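Local atomic coordinates of putative peptidase M23 (Pseudomonas aeruginosa PAO1, PDB entry 2HSI), a protein that probably acts as a zinc-dependent metalloendopeptidase of the M23 family, carrying a bound zinc ion. Residues P49-F54 against V60-E65; L87-R90 against N95-E98; A139-F144 against D268-P273. All blocks are in the same frame, centred on the assembly; numbering follows the deposited sequence.

Interaction 1: residues P49-F54 against V60-E65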
loop_
_atom_site.group_PDB
_atom_site.type_symbol
_atom_site.label_atom_id
_atom_site.label_comp_id
_atom_site.label_asym_id
_atom_site.label_seq_id
_atom_site.Cartn_x
_atom_site.Cartn_y
_atom_site.Cartn_z
ATOM N N PRO A 49 6.578 16.800 -18.994
ATOM C CA PRO A 49 6.315 17.133 -17.591
ATOM C C PRO A 49 5.483 16.024 -16.929
ATOM O O PRO A 49 4.781 15.290 -17.643
ATOM C CB PRO A 49 5.531 18.449 -17.687
ATOM C CG PRO A 49 5.921 19.021 -18.989
ATOM C CD PRO A 49 6.046 17.831 -19.896
ATOM N N PRO A 50 5.597 15.859 -15.590
ATOM C CA PRO A 50 4.837 14.799 -14.915
ATOM C C PRO A 50 3.325 14.982 -15.031
ATOM O O PRO A 50 2.802 16.043 -14.681
ATOM C CB PRO A 50 5.273 14.918 -13.449
ATOM C CG PRO A 50 6.511 15.711 -13.465
ATOM C CD PRO A 50 6.441 16.610 -14.644
ATOM N N PRO A 51 2.626 13.966 -15.562
ATOM C CA PRO A 51 1.183 14.069 -15.573
ATOM C C PRO A 51 0.617 13.662 -14.215
ATOM O O PRO A 51 1.315 13.026 -13.415
ATOM C CB PRO A 51 0.779 13.055 -16.638
ATOM C CG PRO A 51 1.820 12.016 -16.592
ATOM C CD PRO A 51 3.094 12.711 -16.175
ATOM N N ARG A 52 -0.641 13.999 -13.976
ATOM C CA ARG A 52 -1.358 13.455 -12.826
ATOM C C ARG A 52 -2.385 12.441 -13.348
ATOM O O ARG A 52 -2.886 12.574 -14.461
ATOM C CB ARG A 52 -2.066 14.560 -12.056
ATOM C CG ARG A 52 -1.161 15.427 -11.198
ATOM C CD ARG A 52 -2.010 16.307 -10.275
ATOM N NE ARG A 52 -1.226 16.888 -9.187
ATOM C CZ ARG A 52 -0.877 18.173 -9.103
ATOM N NH1 ARG A 52 -1.247 19.040 -10.037
ATOM N NH2 ARG A 52 -0.160 18.597 -8.071
ATOM N N ALA A 53 -2.682 11.425 -12.548
ATOM C CA ALA A 53 -3.626 10.386 -12.966
ATOM C C ALA A 53 -4.587 10.079 -11.829
ATOM O O ALA A 53 -4.237 10.241 -10.668
ATOM C CB ALA A 53 -2.887 9.133 -13.388
ATOM N N PHE A 54 -5.799 9.648 -12.182
ATOM C CA PHE A 54 -6.880 9.401 -11.225
ATOM C C PHE A 54 -7.612 8.134 -11.633
ATOM O O PHE A 54 -7.917 7.947 -12.816
ATOM C CB PHE A 54 -7.874 10.572 -11.192
ATOM C CG PHE A 54 -7.307 11.843 -10.630
ATOM C CD1 PHE A 54 -7.440 12.133 -9.276
ATOM C CD2 PHE A 54 -6.641 12.758 -11.454
ATOM C CE1 PHE A 54 -6.920 13.305 -8.752
ATOM C CE2 PHE A 54 -6.111 13.918 -10.934
ATOM C CZ PHE A 54 -6.252 14.195 -9.585
ATOM N N VAL A 60 -3.467 8.693 -8.281
ATOM C CA VAL A 60 -2.717 7.472 -8.528
ATOM C C VAL A 60 -1.212 7.765 -8.667
ATOM O O VAL A 60 -0.836 8.813 -9.190
ATOM C CB VAL A 60 -3.263 6.783 -9.823
ATOM C CG1 VAL A 60 -2.343 5.710 -10.346
ATOM C CG2 VAL A 60 -4.646 6.230 -9.571
ATOM N N LEU A 61 -0.385 6.832 -8.187
ATOM C CA LEU A 61 1.087 6.869 -8.315
ATOM C C LEU A 61 1.550 6.918 -9.775
ATOM O O LEU A 61 1.197 6.054 -10.593
ATOM C CB LEU A 61 1.706 5.651 -7.616
ATOM C CG LEU A 61 3.199 5.316 -7.792
ATOM C CD1 LEU A 61 4.047 6.453 -7.285
ATOM C CD2 LEU A 61 3.557 4.027 -7.068
ATOM N N VAL A 62 2.338 7.940 -10.082
ATOM C CA VAL A 62 2.858 8.166 -11.429
ATOM C C VAL A 62 4.386 8.231 -11.372
ATOM O O VAL A 62 4.961 9.017 -10.612
ATOM C CB VAL A 62 2.263 9.464 -12.054
ATOM C CG1 VAL A 62 2.930 9.794 -13.380
ATOM C CG2 VAL A 62 0.743 9.353 -12.244
ATOM N N VAL A 63 5.043 7.383 -12.156
ATOM C CA VAL A 63 6.510 7.314 -12.181
ATOM C C VAL A 63 6.986 7.170 -13.625
ATOM O O VAL A 63 6.232 6.722 -14.485
ATOM C CB VAL A 63 7.078 6.129 -11.324
ATOM C CG1 VAL A 63 6.693 6.254 -9.851
ATOM C CG2 VAL A 63 6.641 4.759 -11.862
ATOM N N ARG A 64 8.226 7.568 -13.895
ATOM C CA ARG A 64 8.863 7.218 -15.162
ATOM C C ARG A 64 9.292 5.749 -15.121
ATOM O O ARG A 64 9.835 5.286 -14.123
ATOM C CB ARG A 64 10.063 8.116 -15.452
ATOM C CG ARG A 64 9.709 9.512 -15.948
ATOM C CD ARG A 64 10.961 10.214 -16.474
ATOM N NE ARG A 64 10.746 11.623 -16.777
ATOM C CZ ARG A 64 10.254 12.085 -17.926
ATOM N NH1 ARG A 64 9.902 11.248 -18.901
ATOM N NH2 ARG A 64 10.100 13.390 -18.101
ATOM N N GLU A 65 9.029 5.016 -16.200
ATOM C CA GLU A 65 9.476 3.635 -16.313
ATOM C C GLU A 65 10.958 3.623 -16.671
ATOM O O GLU A 65 11.330 3.903 -17.811
ATOM C CB GLU A 65 8.678 2.879 -17.369
ATOM C CG GLU A 65 9.024 1.399 -17.401
ATOM C CD GLU A 65 8.224 0.625 -18.416
ATOM O OE1 GLU A 65 8.042 1.118 -19.542
ATOM O OE2 GLU A 65 7.790 -0.492 -18.089
HETATM O O HOH W 1 -1.250 11.407 -9.984
#

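Interaction 2: residues L87-R90 against N95-E98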
loop_
_atom_site.group_PDB
_atom_site.type_symbol
_atom_site.label_atom_id
_atom_site.label_comp_id
_atom_site.label_asym_id
_atom_site.label_seq_id
_atom_site.Cartn_x
_atom_site.Cartn_y
_atom_site.Cartn_z
ATOM N N LEU A 87 -8.714 5.367 -16.686
ATOM C CA LEU A 87 -7.850 6.218 -15.886
ATOM C C LEU A 87 -7.944 7.622 -16.460
ATOM O O LEU A 87 -7.810 7.801 -17.667
ATOM C CB LEU A 87 -6.422 5.681 -15.970
ATOM C CG LEU A 87 -5.306 6.154 -15.054
ATOM C CD1 LEU A 87 -5.553 5.774 -13.587
ATOM C CD2 LEU A 87 -4.045 5.493 -15.540
ATOM N N GLU A 88 -8.225 8.608 -15.611
ATOM C CA GLU A 88 -8.218 10.001 -16.028
ATOM C C GLU A 88 -6.786 10.549 -15.918
ATOM O O GLU A 88 -6.166 10.479 -14.856
ATOM C CB GLU A 88 -9.166 10.836 -15.164
ATOM C CG GLU A 88 -10.629 10.449 -15.273
ATOM C CD GLU A 88 -11.519 11.290 -14.383
ATOM O OE1 GLU A 88 -11.416 11.155 -13.143
ATOM O OE2 GLU A 88 -12.316 12.090 -14.920
ATOM N N VAL A 89 -6.258 11.069 -17.020
ATOM C CA VAL A 89 -4.901 11.617 -17.023
ATOM C C VAL A 89 -5.010 13.120 -17.204
ATOM O O VAL A 89 -5.755 13.609 -18.066
ATOM C CB VAL A 89 -4.008 10.994 -18.142
ATOM C CG1 VAL A 89 -2.549 11.427 -17.995
ATOM C CG2 VAL A 89 -4.112 9.478 -18.128
ATOM N N ARG A 90 -4.268 13.850 -16.375
ATOM C CA ARG A 90 -4.227 15.310 -16.449
ATOM C C ARG A 90 -2.825 15.798 -16.761
ATOM O O ARG A 90 -1.871 15.515 -16.028
ATOM C CB ARG A 90 -4.743 15.948 -15.157
ATOM C CG ARG A 90 -6.096 15.457 -14.748
ATOM C CD ARG A 90 -6.744 16.385 -13.763
ATOM N NE ARG A 90 -8.070 15.890 -13.433
ATOM C CZ ARG A 90 -8.718 16.096 -12.293
ATOM N NH1 ARG A 90 -8.183 16.803 -11.304
ATOM N NH2 ARG A 90 -9.921 15.565 -12.144
ATOM N N ASN A 95 -5.993 17.102 -21.047
ATOM C CA ASN A 95 -6.430 15.917 -20.328
ATOM C C ASN A 95 -6.882 14.835 -21.287
ATOM O O ASN A 95 -7.317 15.130 -22.404
ATOM C CB ASN A 95 -7.560 16.262 -19.354
ATOM C CG ASN A 95 -7.128 17.255 -18.297
ATOM O OD1 ASN A 95 -5.936 17.517 -18.137
ATOM N ND2 ASN A 95 -8.096 17.818 -17.569
ATOM N N HIS A 96 -6.770 13.586 -20.847
ATOM C CA HIS A 96 -7.179 12.440 -21.660
ATOM C C HIS A 96 -7.450 11.246 -20.769
ATOM O O HIS A 96 -6.990 11.201 -19.638
ATOM C CB HIS A 96 -6.125 12.098 -22.721
ATOM C CG HIS A 96 -4.718 12.035 -22.197
ATOM N ND1 HIS A 96 -4.050 10.844 -22.020
ATOM C CD2 HIS A 96 -3.842 13.011 -21.863
ATOM C CE1 HIS A 96 -2.826 11.087 -21.587
ATOM N NE2 HIS A 96 -2.673 12.393 -21.479
ATOM N N GLU A 97 -8.213 10.286 -21.279
ATOM C CA GLU A 97 -8.495 9.069 -20.539
ATOM C C GLU A 97 -7.747 7.923 -21.159
ATOM O O GLU A 97 -7.620 7.840 -22.384
ATOM C CB GLU A 97 -9.978 8.738 -20.576
ATOM C CG GLU A 97 -10.836 9.602 -19.700
ATOM C CD GLU A 97 -12.239 9.054 -19.571
ATOM O OE1 GLU A 97 -12.616 8.157 -20.364
ATOM O OE2 GLU A 97 -12.966 9.526 -18.677
ATOM N N GLU A 98 -7.249 7.034 -20.313
ATOM C CA GLU A 98 -6.552 5.855 -20.797
ATOM C C GLU A 98 -7.203 4.614 -20.230
ATOM O O GLU A 98 -7.345 4.477 -19.018
ATOM C CB GLU A 98 -5.068 5.910 -20.434
ATOM C CG GLU A 98 -4.301 7.101 -21.040
ATOM C CD GLU A 98 -4.404 7.223 -22.564
ATOM O OE1 GLU A 98 -4.360 6.211 -23.294
ATOM O OE2 GLU A 98 -4.502 8.361 -23.037
#

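Interaction 3: residues A139-F144 against D268-P273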
loop_
_atom_site.group_PDB
_atom_site.type_symbol
_atom_site.label_atom_id
_atom_site.label_comp_id
_atom_site.label_asym_id
_atom_site.label_seq_id
_atom_site.Cartn_x
_atom_site.Cartn_y
_atom_site.Cartn_z
ATOM N N ALA A 139 -8.629 8.124 6.482
ATOM C CA ALA A 139 -7.916 9.341 6.084
ATOM C C ALA A 139 -6.454 9.082 5.725
ATOM O O ALA A 139 -5.956 9.632 4.744
ATOM C CB ALA A 139 -8.016 10.401 7.163
ATOM N N ALA A 140 -5.779 8.231 6.505
ATOM C CA ALA A 140 -4.358 7.925 6.257
ATOM C C ALA A 140 -4.114 7.252 4.899
ATOM O O ALA A 140 -3.199 7.630 4.164
ATOM C CB ALA A 140 -3.792 7.079 7.364
ATOM N N TYR A 141 -4.938 6.267 4.557
ATOM C CA TYR A 141 -4.834 5.627 3.240
ATOM C C TYR A 141 -5.080 6.577 2.060
ATOM O O TYR A 141 -4.584 6.335 0.954
ATOM C CB TYR A 141 -5.787 4.449 3.148
ATOM C CG TYR A 141 -5.381 3.216 3.923
ATOM C CD1 TYR A 141 -4.112 2.631 3.773
ATOM C CD2 TYR A 141 -6.295 2.597 4.767
ATOM C CE1 TYR A 141 -3.771 1.462 4.470
ATOM C CE2 TYR A 141 -5.973 1.451 5.454
ATOM C CZ TYR A 141 -4.718 0.884 5.311
ATOM O OH TYR A 141 -4.444 -0.253 6.029
ATOM N N ARG A 142 -5.834 7.653 2.307
ATOM C CA ARG A 142 -6.167 8.637 1.283
ATOM C C ARG A 142 -5.150 9.768 1.169
ATOM O O ARG A 142 -5.290 10.631 0.311
ATOM C CB ARG A 142 -7.566 9.210 1.521
ATOM C CG ARG A 142 -8.650 8.216 1.178
ATOM C CD ARG A 142 -9.996 8.594 1.747
ATOM N NE ARG A 142 -10.949 7.521 1.490
ATOM C CZ ARG A 142 -12.231 7.538 1.845
ATOM N NH1 ARG A 142 -12.738 8.574 2.501
ATOM N NH2 ARG A 142 -13.002 6.500 1.559
ATOM N N ARG A 143 -4.128 9.761 2.024
ATOM C CA ARG A 143 -3.027 10.716 1.888
ATOM C C ARG A 143 -2.296 10.544 0.540
ATOM O O ARG A 143 -1.976 9.421 0.135
ATOM C CB ARG A 143 -2.043 10.592 3.045
ATOM C CG ARG A 143 -1.077 11.766 3.137
ATOM C CD ARG A 143 0.236 11.302 3.708
ATOM N NE ARG A 143 1.232 12.363 3.874
ATOM C CZ ARG A 143 1.303 13.178 4.928
ATOM N NH1 ARG A 143 0.423 13.082 5.922
ATOM N NH2 ARG A 143 2.264 14.091 4.989
ATOM N N PHE A 144 -2.090 11.651 -0.163
ATOM C CA PHE A 144 -1.384 11.627 -1.440
ATOM C C PHE A 144 -0.274 12.682 -1.434
ATOM O O PHE A 144 -0.459 13.799 -1.900
ATOM C CB PHE A 144 -2.361 11.831 -2.619
ATOM C CG PHE A 144 -1.765 11.502 -3.970
ATOM C CD1 PHE A 144 -1.732 10.185 -4.435
ATOM C CD2 PHE A 144 -1.226 12.503 -4.771
ATOM C CE1 PHE A 144 -1.170 9.888 -5.700
ATOM C CE2 PHE A 144 -0.654 12.215 -6.011
ATOM C CZ PHE A 144 -0.628 10.909 -6.471
ATOM N N ASP A 268 -5.840 4.483 -2.464
ATOM C CA ASP A 268 -6.897 4.057 -1.535
ATOM C C ASP A 268 -7.538 2.704 -1.893
ATOM O O ASP A 268 -8.753 2.507 -1.730
ATOM C CB ASP A 268 -7.951 5.156 -1.351
ATOM C CG ASP A 268 -8.851 4.933 -0.132
ATOM O OD1 ASP A 268 -8.401 4.313 0.855
ATOM O OD2 ASP A 268 -10.015 5.391 -0.176
ATOM N N ALA A 269 -6.708 1.782 -2.387
ATOM C CA ALA A 269 -7.122 0.418 -2.644
ATOM C C ALA A 269 -6.114 -0.529 -2.009
ATOM O O ALA A 269 -4.922 -0.493 -2.352
ATOM C CB ALA A 269 -7.224 0.168 -4.143
ATOM N N ARG A 270 -6.580 -1.365 -1.078
ATOM C CA ARG A 270 -5.731 -2.425 -0.518
ATOM C C ARG A 270 -5.482 -3.507 -1.552
ATOM O O ARG A 270 -6.417 -4.064 -2.147
ATOM C CB ARG A 270 -6.312 -3.046 0.764
ATOM C CG ARG A 270 -5.826 -2.402 2.066
ATOM C CD ARG A 270 -6.794 -1.348 2.546
ATOM N NE ARG A 270 -6.514 -0.070 1.931
ATOM C CZ ARG A 270 -7.405 0.890 1.705
ATOM N NH1 ARG A 270 -8.684 0.760 2.028
ATOM N NH2 ARG A 270 -7.001 2.002 1.138
ATOM N N VAL A 271 -4.202 -3.782 -1.770
ATOM C CA VAL A 271 -3.778 -4.734 -2.774
ATOM C C VAL A 271 -2.867 -5.785 -2.156
ATOM O O VAL A 271 -2.427 -5.641 -1.009
ATOM C CB VAL A 271 -3.112 -4.042 -4.004
ATOM C CG1 VAL A 271 -4.102 -3.097 -4.691
ATOM C CG2 VAL A 271 -1.813 -3.319 -3.608
ATOM N N ASP A 272 -2.625 -6.851 -2.911
ATOM C CA ASP A 272 -1.853 -8.001 -2.463
ATOM C C ASP A 272 -0.373 -7.655 -2.305
ATOM O O ASP A 272 0.330 -7.437 -3.301
ATOM C CB ASP A 272 -2.033 -9.145 -3.470
ATOM C CG ASP A 272 -1.404 -10.454 -3.017
ATOM O OD1 ASP A 272 -0.815 -10.534 -1.916
ATOM O OD2 ASP A 272 -1.516 -11.431 -3.785
ATOM N N PRO A 273 0.115 -7.625 -1.051
ATOM C CA PRO A 273 1.515 -7.294 -0.812
ATOM C C PRO A 273 2.496 -8.283 -1.445
ATOM O O PRO A 273 3.635 -7.906 -1.700
ATOM C CB PRO A 273 1.618 -7.330 0.719
ATOM C CG PRO A 273 0.224 -7.054 1.176
ATOM C CD PRO A 273 -0.587 -7.869 0.221
HETATM O O HOH W 2 -3.394 4.397 -0.691
HETATM O O HOH W 3 -11.847 3.549 1.384
#

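Interaction 1: residues P49-F54 against V60-E65
Val62 sets one methyl group against Pro51 and the other against Ala53, and the packing is tightest there. A chi1 of 173° turns Val62 CG1 to the proline ring, 4.0 Å from Pro51 CD, where it also rests 3.6 Å from the carbonyl oxygen, Pro51 O. The other branch, Val62 CG2, lies 3.8 Å from Ala53 CB. Val60 keeps to the side of the sheet that carries Ala53, its CB 3.7 Å from Ala53 O and its CG2 loosely beside the carbonyl carbon of Phe54. Trp70 of strand 70-75 touches both Pro51 and Val62. The two segments belong to the beta hairpin 52-55/58-64 of the N-terminal M23 domain, but its strands splay as they leave the turn. One direct backbone bond joins the segments, from Val60 N to Ala53 O (2.9 Å), bent to 148° at the hydrogen. Beside it a water takes the place of a second rung: it accepts from Ala53 N (2.9 Å) and donates to Val60 O (2.7 Å). The exposed Arg52 points away from strand 58-64, and Pro49 and Pro50 are likewise exposed and make no contact with 60-65, although Pro50 leans on Trp70.

Interaction 2: residues L87-R90 against N95-E98
Val89 packs against His96 across a regular antiparallel hairpin. Its CB sits 3.3 Å from the carbonyl oxygen His96 O and at the same time over one face of the imidazole, 3.8 Å from the ring centroid and 17° off the normal, a CH-pi contact set off-centre. From there CG1 reaches out to His96 NE2 and CE1, whereas CG2 turns to the aliphatic part of Glu98, 3.8 Å from Glu98 CG. The imidazole can lie there because His96 CG stands between its backbone N and carbonyl carbon (chi1 47°), which folds the ring back over the neighbouring strand. Its orientation is then fixed at both nitrogens: ND1 donates to Glu98 OE2 (2.7 Å), and NE2 bonds to Glu46, a pairing with two carboxylates that would probably favour the cationic ring. Four backbone bonds tie Leu87 to Glu98 and Val89 to His96; the one from Val89 N to His96 O is 2.7 Å long. On the other face the carboxylates of Glu88 and Glu97 come within 4.6 Å (OE2 to OE2), like charges close together on the more exposed side. Strand 96-102 is one of the two edge strands of its sheet within the chain, while strand 83-90 lies inside it, with strand 52-55 on its far flank and Leu87 packed on Ala72 and Val74 of strand 70-75.

Interaction 3: residues A139-F144 against D268-P273
Arg270 lays its guanidinium flat on the ring of Tyr141, the two centres 3.9 Å apart and the planes within 15° of parallel. NE lies over the middle of the phenol ring, and the guanidinium runs from there back toward the root of the tyrosine, where Arg270 NH2 comes 3.4 Å from Tyr141 CB. This stack is also a cation-pi contact. Next to it, Arg142 grips Asp268 through a single straight bond, NE to OD2 at 2.9 Å and 169°. The carboxylate carbon of Asp268 lies at the edge of the Arg142 guanidinium; the two planes stand almost perpendicular (87°), and NE meets OD2 from above the carboxylate plane. The other oxygen, Asp268 OD1, takes a salt bridge of 2.7 Å from Arg270 NH2 on its anti side but well out of the carboxylate plane. One carboxylate thus joins both arginines and holds the stacked guanidinium in place. Bends at chi2 and chi3 of Arg270 bring its head group back over the ring, and Ser265 adds a further bond to NH2. Two waters add to this shell: one accepts from Asp268 N (3.0 Å) and donates to Tyr141 O (2.8 Å), the other links Arg142 NH2 to Asp268 OD2. Further out, Phe215, Ile223 and Met225 pack round Tyr141, whose side chain is about 7 Å from that of the zinc ligand His261. The Tyr141, Arg142 and Arg270 contacts fasten the end of helix 127-141 to the hairpin 260-266/269-271 of the peptidase domain, and Lys58, through a salt bridge to Asp268 OD2, ties in the N-terminal domain. With three cationic side chains around one carboxylate, Asp268 is probably kept ionised, and the charge of Arg270 is probably stabilised by both the anion and the ring face.

How the interactions relate
Interactions 1 and 2 belong to the same antiparallel sheet of the N-terminal domain and meet where strands 52-55 and 83-90 run side by side, joined by backbone bonds such as Arg52 to Arg90. Interaction 1 is the more buried, and its side-chain contacts are apolar; interaction 2, at the sheet's edge, has regular pairing and charged side chains. Interaction 3 lies near the centre of the chain, in the peptidase half, and relies on salt bridges and an arginine stack instead of strand pairing. It touches interaction 1 through Phe144, packed against Val60, but stays about 10 Å from interaction 2 at the nearest atoms.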